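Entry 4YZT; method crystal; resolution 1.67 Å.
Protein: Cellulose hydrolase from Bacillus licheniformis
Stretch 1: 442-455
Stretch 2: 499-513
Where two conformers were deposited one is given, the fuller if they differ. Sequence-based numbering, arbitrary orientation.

Stretch 1, residues 442-455: TISQSAISGDLKIP
Stretch 2, residues 499-513: GDLYLKERVLKYLKS

The two stretches form a short antiparallel β-ladder that continues into a pair of polar hydrogen bonds at the start of a helix and an apolar packing of the first stretch against that helix, together burying 912 Å² summed over both sides. Strand 452-454 and strand 500-503 run at 154° with axes 4.8 Å apart at closest approach. The register pairs L452 with L503, K453 with Y502 and I454 with L501, at CA-CA distances of 5.2, 4.9 and 5.0 Å.

Two hydrogen-bonded pairs flank a non-hydrogen-bonded one. L452 N donates to L503 O (2.9 Å) and L503 N to L452 O (3.1 Å); I454 N donates to L501 O (2.7 Å) and L501 N to I454 O (3.1 Å). Between them, Y502 CA makes a CA-H...O contact with L452 O at 3.3 Å. All six paired residues are extended, with phi between -86° (K453) and -136° (Y502) and psi between 92° (I454) and 146° (L501).

Alternation sorts the side chains. L452, I454, L501 and L503 share one face, where I454 CB lies 4.2 Å from L501 CB and I454 CD1 4.4 Å from L503 CG; I454, L501 and L503 are buried, as suits their apolar chains. On the other face, K453 is all-trans and exposed. Its CB lies 3.6 Å from Y502 CE1, the tyrosine having chi1 -70° (m) and chi2 -96°, while K453 NZ reaches D500 OD2 in a long salt bridge of 3.9 Å.

Beyond the ladder, K504 occupies the N-cap position and the helix begins at E505. D451, chi1 -53° (m), accepts from E505 N at OD1 (2.9 Å, N-H...O angle 160°), satisfying an amide in the first helical turn. E505, chi1 -171° and chi2 -167° (both t), chi3 71°, returns the bond: G450 N donates to E505 OE2 at 2.8 Å and 171°. The phi/psi of 90/178 at G450 calls for glycine, since a CB would jam against the preceding carbonyl. One water donates to both I448 O (2.8 Å) and E505 OE2 (3.2 Å), adding a bridge beside this bond.

L508, buried with chi1 -56° (m) and chi2 -175° (t), points toward the first stretch and packs against I443, I448 and L452, the closest side-chain pairs being L508 CD2 to I443 CD1 at 3.6 Å, L508 CB to I448 CD1 at 4.0 Å and L508 CD1 to L452 CB at 3.9 Å; both methyls of L508 lie near I443 and L452. Both isoleucines adopt m,t rotamers and point toward the second stretch. I448 also places CG2 3.7 Å from E505 CG, using the aliphatic part of the glutamate.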

ATOM      1  N   THR A 442      11.809 -15.000  30.383  1.00 23.91           N
ATOM      2  CA  THR A 442      11.957 -14.043  31.467  1.00 23.89           C
ATOM      3  C   THR A 442      12.799 -12.893  30.957  1.00 25.99           C
ATOM      4  O   THR A 442      13.852 -13.101  30.351  1.00 27.92           O
ATOM      5  CB  THR A 442      12.588 -14.684  32.707  1.00 25.21           C
ATOM      6  OG1 THR A 442      11.731 -15.728  33.179  1.00 25.68           O
ATOM      7  CG2 THR A 442      12.791 -13.650  33.837  1.00 25.84           C
ATOM      8  N   ILE A 443      12.304 -11.681  31.168  1.00 23.46           N
ATOM      9  CA  ILE A 443      12.996 -10.477  30.743  1.00 24.95           C
ATOM     10  C   ILE A 443      13.335  -9.605  31.954  1.00 28.54           C
ATOM     11  O   ILE A 443      12.489  -9.363  32.815  1.00 27.75           O
ATOM     12  CB  ILE A 443      12.149  -9.688  29.739  1.00 26.10           C
ATOM     13  CG1 ILE A 443      12.041 -10.484  28.434  1.00 28.16           C
ATOM     14  CG2 ILE A 443      12.739  -8.306  29.490  1.00 27.62           C
ATOM     15  CD1 ILE A 443      11.376  -9.753  27.326  1.00 28.95           C
ATOM     16  N   SER A 444      14.584  -9.160  32.017  1.00 24.55           N
ATOM     17  CA  SER A 444      15.005  -8.173  32.994  1.00 26.44           C
ATOM     18  C   SER A 444      14.780  -6.773  32.420  1.00 25.31           C
ATOM     19  O   SER A 444      15.278  -6.449  31.333  1.00 24.79           O
ATOM     20  CB  SER A 444      16.466  -8.388  33.366  1.00 28.73           C
ATOM     21  OG  SER A 444      16.955  -7.298  34.124  1.00 31.20           O
ATOM     22  N   GLN A 445      14.026  -5.951  33.147  1.00 29.08           N
ATOM     23  CA  GLN A 445      13.647  -4.614  32.663  1.00 32.04           C
ATOM     24  C   GLN A 445      14.846  -3.715  32.373  1.00 38.71           C
ATOM     25  O   GLN A 445      14.809  -2.880  31.467  1.00 41.78           O
ATOM     26  CB  GLN A 445      12.747  -3.908  33.676  1.00 32.30           C
ATOM     27  CG  GLN A 445      11.456  -4.624  33.992  1.00 33.36           C
ATOM     28  CD  GLN A 445      10.621  -3.869  35.010  1.00 35.21           C
ATOM     29  OE1 GLN A 445      10.759  -4.072  36.219  1.00 33.09           O
ATOM     30  NE2 GLN A 445       9.737  -3.005  34.527  1.00 35.52           N
ATOM     31  N   SER A 446      15.901  -3.883  33.158  1.00 40.14           N
ATOM     32  CA  SER A 446      17.099  -3.070  33.015  0.51 41.75           C
ATOM     33  C   SER A 446      18.010  -3.604  31.917  1.00 41.86           C
ATOM     34  O   SER A 446      18.991  -2.962  31.545  1.00 45.66           O
ATOM     35  CB  SER A 446      17.860  -3.012  34.338  0.51 43.62           C
ATOM     36  OG  SER A 446      18.245  -4.311  34.748  0.51 44.20           O
ATOM     37  N   ALA A 447      17.680  -4.781  31.401  1.00 37.68           N
ATOM     38  CA  ALA A 447      18.529  -5.433  30.414  1.00 36.05           C
ATOM     39  C   ALA A 447      17.893  -5.500  29.026  1.00 30.69           C
ATOM     40  O   ALA A 447      18.394  -6.200  28.152  1.00 32.75           O
ATOM     41  CB  ALA A 447      18.896  -6.836  30.890  1.00 37.14           C
ATOM     42  N   ILE A 448      16.809  -4.764  28.816  1.00 26.27           N
ATOM     43  CA  ILE A 448      16.131  -4.798  27.522  1.00 23.71           C
ATOM     44  C   ILE A 448      16.975  -4.135  26.437  1.00 23.48           C
ATOM     45  O   ILE A 448      17.406  -2.995  26.590  1.00 23.27           O
ATOM     46  CB  ILE A 448      14.758  -4.100  27.575  1.00 22.81           C
ATOM     47  CG1 ILE A 448      13.848  -4.800  28.591  1.00 24.47           C
ATOM     48  CG2 ILE A 448      14.125  -4.092  26.186  1.00 20.41           C
ATOM     49  CD1 ILE A 448      12.456  -4.212  28.676  1.00 23.64           C
ATOM     50  N   SER A 449      17.205  -4.850  25.339  1.00 22.67           N
ATOM     51  CA  SER A 449      18.029  -4.336  24.246  1.00 22.73           C
ATOM     52  C   SER A 449      17.712  -5.098  22.966  1.00 23.52           C
ATOM     53  O   SER A 449      18.259  -6.171  22.722  1.00 26.07           O
ATOM     54  CB  SER A 449      19.518  -4.457  24.580  1.00 27.68           C
ATOM     55  OG  SER A 449      20.313  -3.715  23.667  1.00 28.99           O
ATOM     56  N   GLY A 450      16.827  -4.538  22.156  1.00 19.84           N
ATOM     57  CA  GLY A 450      16.403  -5.196  20.935  1.00 18.83           C
ATOM     58  C   GLY A 450      15.192  -6.087  21.134  1.00 17.99           C
ATOM     59  O   GLY A 450      14.687  -6.250  22.247  1.00 18.21           O
ATOM     60  N   ASP A 451      14.740  -6.685  20.038  1.00 17.14           N
ATOM     61  CA  ASP A 451      13.512  -7.455  20.014  1.00 16.30           C
ATOM     62  C   ASP A 451      13.693  -8.796  20.709  1.00 16.76           C
ATOM     63  O   ASP A 451      14.820  -9.284  20.856  1.00 17.60           O
ATOM     64  CB  ASP A 451      13.048  -7.662  18.564  1.00 15.39           C
ATOM     65  CG  ASP A 451      12.945  -6.350  17.791  1.00 16.81           C
ATOM     66  OD1 ASP A 451      12.805  -5.287  18.453  1.00 15.17           O
ATOM     67  OD2 ASP A 451      12.988  -6.375  16.527  1.00 15.63           O
ATOM     68  N   LEU A 452      12.583  -9.379  21.149  1.00 11.28           N
ATOM     69  CA  LEU A 452      12.600 -10.743  21.688  1.00 12.72           C
ATOM     70  C   LEU A 452      12.312 -11.737  20.567  1.00 13.80           C
ATOM     71  O   LEU A 452      11.261 -11.675  19.922  1.00 13.28           O
ATOM     72  CB  LEU A 452      11.567 -10.910  22.814  1.00 14.92           C
ATOM     73  CG  LEU A 452      11.381 -12.325  23.402  1.00 17.19           C
ATOM     74  CD1 LEU A 452      12.610 -12.789  24.185  1.00 17.46           C
ATOM     75  CD2 LEU A 452      10.128 -12.398  24.274  1.00 18.66           C
ATOM     76  N   LYS A 453      13.262 -12.635  20.335  1.00 15.70           N
ATOM     77  CA  LYS A 453      13.094 -13.714  19.385  1.00 14.47           C
ATOM     78  C   LYS A 453      12.420 -14.903  20.053  1.00 13.94           C
ATOM     79  O   LYS A 453      12.814 -15.313  21.145  1.00 15.34           O
ATOM     80  CB  LYS A 453      14.446 -14.129  18.808  1.00 12.06           C
ATOM     81  CG  LYS A 453      14.378 -15.254  17.784  1.00 13.67           C
ATOM     82  CD  LYS A 453      15.775 -15.645  17.324  1.00 16.13           C
ATOM     83  CE  LYS A 453      15.697 -16.630  16.158  1.00 15.92           C
ATOM     84  NZ  LYS A 453      17.045 -17.089  15.715  1.00 18.68           N
ATOM     85  N   ILE A 454      11.393 -15.433  19.394  1.00 11.09           N
ATOM     86  CA  ILE A 454      10.699 -16.630  19.828  1.00 13.51           C
ATOM     87  C   ILE A 454      10.824 -17.690  18.729  1.00 12.28           C
ATOM     88  O   ILE A 454      10.019 -17.723  17.803  1.00 12.23           O
ATOM     89  CB  ILE A 454       9.216 -16.324  20.139  1.00 16.35           C
ATOM     90  CG1 ILE A 454       9.128 -15.238  21.229  1.00 17.11           C
ATOM     91  CG2 ILE A 454       8.486 -17.592  20.562  1.00 19.30           C
ATOM     92  CD1 ILE A 454       7.887 -14.348  21.142  1.00 16.55           C
ATOM     93  N   PRO A 455      11.852 -18.549  18.816  1.00 14.28           N
ATOM     94  CA  PRO A 455      12.040 -19.597  17.802  1.00 14.54           C
ATOM     95  C   PRO A 455      10.803 -20.486  17.687  1.00 16.67           C
ATOM     96  O   PRO A 455      10.198 -20.848  18.695  1.00 16.62           O
ATOM     97  CB  PRO A 455      13.243 -20.393  18.326  1.00 17.62           C
ATOM     98  CG  PRO A 455      13.991 -19.405  19.171  1.00 19.06           C
ATOM     99  CD  PRO A 455      12.918 -18.568  19.829  1.00 15.46           C
ATOM    100  N   GLY A 499      10.353 -17.775   9.762  1.00 14.77           N
ATOM    101  CA  GLY A 499       9.669 -18.818  10.509  1.00 16.59           C
ATOM    102  C   GLY A 499       9.639 -18.638  12.022  1.00 17.20           C
ATOM    103  O   GLY A 499       9.021 -19.442  12.723  1.00 17.45           O
ATOM    104  N   ASP A 500      10.311 -17.601  12.523  1.00 14.67           N
ATOM    105  CA  ASP A 500      10.305 -17.284  13.947  1.00 13.67           C
ATOM    106  C   ASP A 500       9.410 -16.072  14.260  1.00 14.97           C
ATOM    107  O   ASP A 500       9.160 -15.218  13.407  1.00 11.55           O
ATOM    108  CB  ASP A 500      11.736 -17.017  14.433  1.00 11.99           C
ATOM    109  CG  ASP A 500      12.669 -18.191  14.180  1.00 15.41           C
ATOM    110  OD1 ASP A 500      12.278 -19.348  14.444  1.00 17.22           O
ATOM    111  OD2 ASP A 500      13.798 -17.959  13.709  1.00 18.59           O
ATOM    112  N   LEU A 501       8.920 -16.020  15.491  1.00 12.19           N
ATOM    113  CA  LEU A 501       8.061 -14.943  15.942  1.00 13.06           C
ATOM    114  C   LEU A 501       8.859 -13.932  16.758  1.00 11.54           C
ATOM    115  O   LEU A 501       9.778 -14.310  17.491  1.00 12.79           O
ATOM    116  CB  LEU A 501       6.912 -15.510  16.779  1.00 12.84           C
ATOM    117  CG  LEU A 501       6.085 -16.604  16.099  1.00 12.93           C
ATOM    118  CD1 LEU A 501       5.189 -17.319  17.098  1.00 13.97           C
ATOM    119  CD2 LEU A 501       5.248 -16.015  14.956  1.00 12.10           C
ATOM    120  N   TYR A 502       8.488 -12.656  16.655  1.00 10.56           N
ATOM    121  CA  TYR A 502       9.224 -11.590  17.331  1.00 11.46           C
ATOM    122  C   TYR A 502       8.281 -10.601  17.999  1.00 12.45           C
ATOM    123  O   TYR A 502       7.277 -10.203  17.409  1.00 11.51           O
ATOM    124  CB  TYR A 502      10.114 -10.833  16.340  1.00  9.90           C
ATOM    125  CG  TYR A 502      11.307 -11.616  15.814  1.00 12.06           C
ATOM    126  CD1 TYR A 502      12.559 -11.479  16.399  1.00 12.52           C
ATOM    127  CD2 TYR A 502      11.180 -12.465  14.715  1.00 12.07           C
ATOM    128  CE1 TYR A 502      13.659 -12.186  15.915  1.00 15.82           C
ATOM    129  CE2 TYR A 502      12.261 -13.178  14.231  1.00 13.79           C
ATOM    130  CZ  TYR A 502      13.499 -13.029  14.831  1.00 13.73           C
ATOM    131  OH  TYR A 502      14.586 -13.731  14.363  1.00 12.25           O
ATOM    132  N   LEU A 503       8.610 -10.216  19.230  1.00 13.02           N
ATOM    133  CA  LEU A 503       8.021  -9.046  19.865  1.00 13.11           C
ATOM    134  C   LEU A 503       9.020  -7.900  19.843  1.00 12.91           C
ATOM    135  O   LEU A 503      10.179  -8.055  20.255  1.00 13.44           O
ATOM    136  CB  LEU A 503       7.618  -9.332  21.311  1.00 15.62           C
ATOM    137  CG  LEU A 503       6.413 -10.240  21.522  1.00 16.85           C
ATOM    138  CD1 LEU A 503       6.270 -10.534  22.996  1.00 15.39           C
ATOM    139  CD2 LEU A 503       5.155  -9.553  20.982  1.00 14.38           C
ATOM    140  N   LYS A 504       8.565  -6.748  19.380  1.00 12.38           N
ATOM    141  CA  LYS A 504       9.437  -5.593  19.264  1.00 11.41           C
ATOM    142  C   LYS A 504       9.848  -5.054  20.633  1.00 11.98           C
ATOM    143  O   LYS A 504       9.101  -5.148  21.608  1.00 11.04           O
ATOM    144  CB  LYS A 504       8.755  -4.496  18.435  1.00 12.66           C
ATOM    145  CG  LYS A 504       8.587  -4.867  16.970  1.00 15.33           C
ATOM    146  CD  LYS A 504       9.831  -4.570  16.150  1.00 16.78           C
ATOM    147  CE  LYS A 504       9.991  -3.086  15.948  1.00 18.62           C
ATOM    148  NZ  LYS A 504      10.756  -2.767  14.716  1.00 20.11           N
ATOM    149  N   GLU A 505      11.062  -4.521  20.689  1.00 14.10           N
ATOM    150  CA  GLU A 505      11.588  -3.881  21.893  1.00 11.07           C
ATOM    151  C   GLU A 505      10.566  -2.928  22.527  1.00 14.18           C
ATOM    152  O   GLU A 505      10.399  -2.900  23.744  1.00 15.12           O
ATOM    153  CB  GLU A 505      12.867  -3.113  21.563  1.00 11.90           C
ATOM    154  CG  GLU A 505      13.587  -2.602  22.788  1.00 18.08           C
ATOM    155  CD  GLU A 505      14.663  -1.601  22.450  1.00 22.92           C
ATOM    156  OE1 GLU A 505      14.323  -0.464  22.052  1.00 24.37           O
ATOM    157  OE2 GLU A 505      15.846  -1.962  22.567  1.00 23.17           O
ATOM    158  N   ARG A 506       9.897  -2.155  21.679  1.00 14.08           N
ATOM    159  CA  ARG A 506       8.822  -1.256  22.095  1.00 14.37           C
ATOM    160  C   ARG A 506       7.848  -1.904  23.081  1.00 13.81           C
ATOM    161  O   ARG A 506       7.503  -1.311  24.107  1.00 13.03           O
ATOM    162  CB  ARG A 506       8.056  -0.773  20.861  1.00 14.76           C
ATOM    163  CG  ARG A 506       6.703  -0.144  21.143  1.00 13.99           C
ATOM    164  CD  ARG A 506       6.046   0.291  19.834  1.00 16.59           C
ATOM    165  NE  ARG A 506       4.625   0.598  20.009  1.00 15.72           N
ATOM    166  CZ  ARG A 506       4.155   1.746  20.486  1.00 15.48           C
ATOM    167  NH1 ARG A 506       2.847   1.920  20.604  1.00 14.59           N
ATOM    168  NH2 ARG A 506       4.984   2.720  20.841  1.00 17.39           N
ATOM    169  N   VAL A 507       7.408  -3.121  22.763  1.00 12.53           N
ATOM    170  CA  VAL A 507       6.445  -3.819  23.605  1.00 13.02           C
ATOM    171  C   VAL A 507       7.079  -4.226  24.932  1.00 14.01           C
ATOM    172  O   VAL A 507       6.467  -4.093  25.996  1.00 16.67           O
ATOM    173  CB  VAL A 507       5.887  -5.077  22.902  1.00 12.70           C
ATOM    174  CG1 VAL A 507       5.126  -5.965  23.883  1.00 13.30           C
ATOM    175  CG2 VAL A 507       5.014  -4.674  21.720  1.00 13.86           C
ATOM    176  N   LEU A 508       8.307  -4.721  24.854  1.00 12.40           N
ATOM    177  CA  LEU A 508       9.025  -5.187  26.033  1.00 12.87           C
ATOM    178  C   LEU A 508       9.158  -4.064  27.065  1.00 16.76           C
ATOM    179  O   LEU A 508       9.049  -4.293  28.278  1.00 16.54           O
ATOM    180  CB  LEU A 508      10.404  -5.717  25.638  1.00 12.51           C
ATOM    181  CG  LEU A 508      10.421  -6.823  24.584  1.00 11.22           C
ATOM    182  CD1 LEU A 508      11.834  -7.332  24.378  1.00 11.69           C
ATOM    183  CD2 LEU A 508       9.452  -7.976  24.926  1.00 11.02           C
ATOM    184  N   LYS A 509       9.383  -2.851  26.567  1.00 14.87           N
ATOM    185  CA  LYS A 509       9.588  -1.688  27.433  1.00 16.86           C
ATOM    186  C   LYS A 509       8.311  -1.272  28.176  1.00 18.27           C
ATOM    187  O   LYS A 509       8.382  -0.570  29.184  1.00 19.99           O
ATOM    188  CB  LYS A 509      10.134  -0.513  26.611  1.00 17.44           C
ATOM    189  CG  LYS A 509      11.618  -0.630  26.274  1.00 18.26           C
ATOM    190  CD  LYS A 509      12.047   0.459  25.290  1.00 22.86           C
ATOM    191  N   TYR A 510       7.149  -1.704  27.693  1.00 16.82           N
ATOM    192  CA  TYR A 510       5.902  -1.383  28.382  1.00 17.85           C
ATOM    193  C   TYR A 510       5.557  -2.396  29.475  1.00 19.31           C
ATOM    194  O   TYR A 510       4.668  -2.141  30.296  1.00 18.74           O
ATOM    195  CB  TYR A 510       4.736  -1.283  27.386  1.00 17.72           C
ATOM    196  CG  TYR A 510       4.656   0.064  26.702  1.00 20.23           C
ATOM    197  CD1 TYR A 510       4.162   1.173  27.378  1.00 24.86           C
ATOM    198  CD2 TYR A 510       5.075   0.233  25.384  1.00 20.41           C
ATOM    199  CE1 TYR A 510       4.095   2.415  26.772  1.00 25.38           C
ATOM    200  CE2 TYR A 510       5.004   1.478  24.765  1.00 23.45           C
ATOM    201  CZ  TYR A 510       4.518   2.563  25.471  1.00 26.66           C
ATOM    202  OH  TYR A 510       4.436   3.810  24.885  1.00 31.59           O
ATOM    203  N   LEU A 511       6.252  -3.530  29.497  1.00 18.30           N
ATOM    204  CA  LEU A 511       5.955  -4.593  30.462  1.00 18.96           C
ATOM    205  C   LEU A 511       6.251  -4.182  31.914  1.00 22.96           C
ATOM    206  O   LEU A 511       7.333  -3.673  32.221  1.00 25.54           O
ATOM    207  CB  LEU A 511       6.747  -5.859  30.104  1.00 19.21           C
ATOM    208  CG  LEU A 511       6.376  -6.521  28.770  1.00 21.99           C
ATOM    209  CD1 LEU A 511       7.397  -7.564  28.382  1.00 21.24           C
ATOM    210  CD2 LEU A 511       4.995  -7.139  28.868  1.00 25.66           C
ATOM    211  N   LYS A 512       5.286  -4.414  32.803  1.00 23.29           N
ATOM    212  CA  LYS A 512       5.409  -4.038  34.209  1.00 26.80           C
ATOM    213  C   LYS A 512       5.399  -5.259  35.112  1.00 27.55           C
ATOM    214  O   LYS A 512       5.993  -5.255  36.196  1.00 28.57           O
ATOM    215  CB  LYS A 512       4.266  -3.100  34.616  1.00 27.66           C
ATOM    216  CG  LYS A 512       4.223  -1.791  33.854  1.00 28.95           C
ATOM    217  N   SER A 513       4.692  -6.295  34.675  1.00 26.22           N
ATOM    218  CA  SER A 513       4.587  -7.530  35.447  1.00 29.67           C
ATOM    219  C   SER A 513       4.319  -8.679  34.485  1.00 27.57           C
ATOM    220  O   SER A 513       4.181  -8.456  33.284  1.00 26.37           O
ATOM    221  CB  SER A 513       3.488  -7.429  36.513  1.00 33.05           C
ATOM    222  OG  SER A 513       2.202  -7.249  35.932  1.00 32.06           O
TER
HETATM  223  O   HOH W   1       7.308  -3.225  36.735  1.00 39.53           O
HETATM  224  O   HOH W   2      16.894  -0.577  25.248  1.00 32.37           O
HETATM  225  O   HOH W   3      13.648  -4.374  15.061  1.00 22.65           O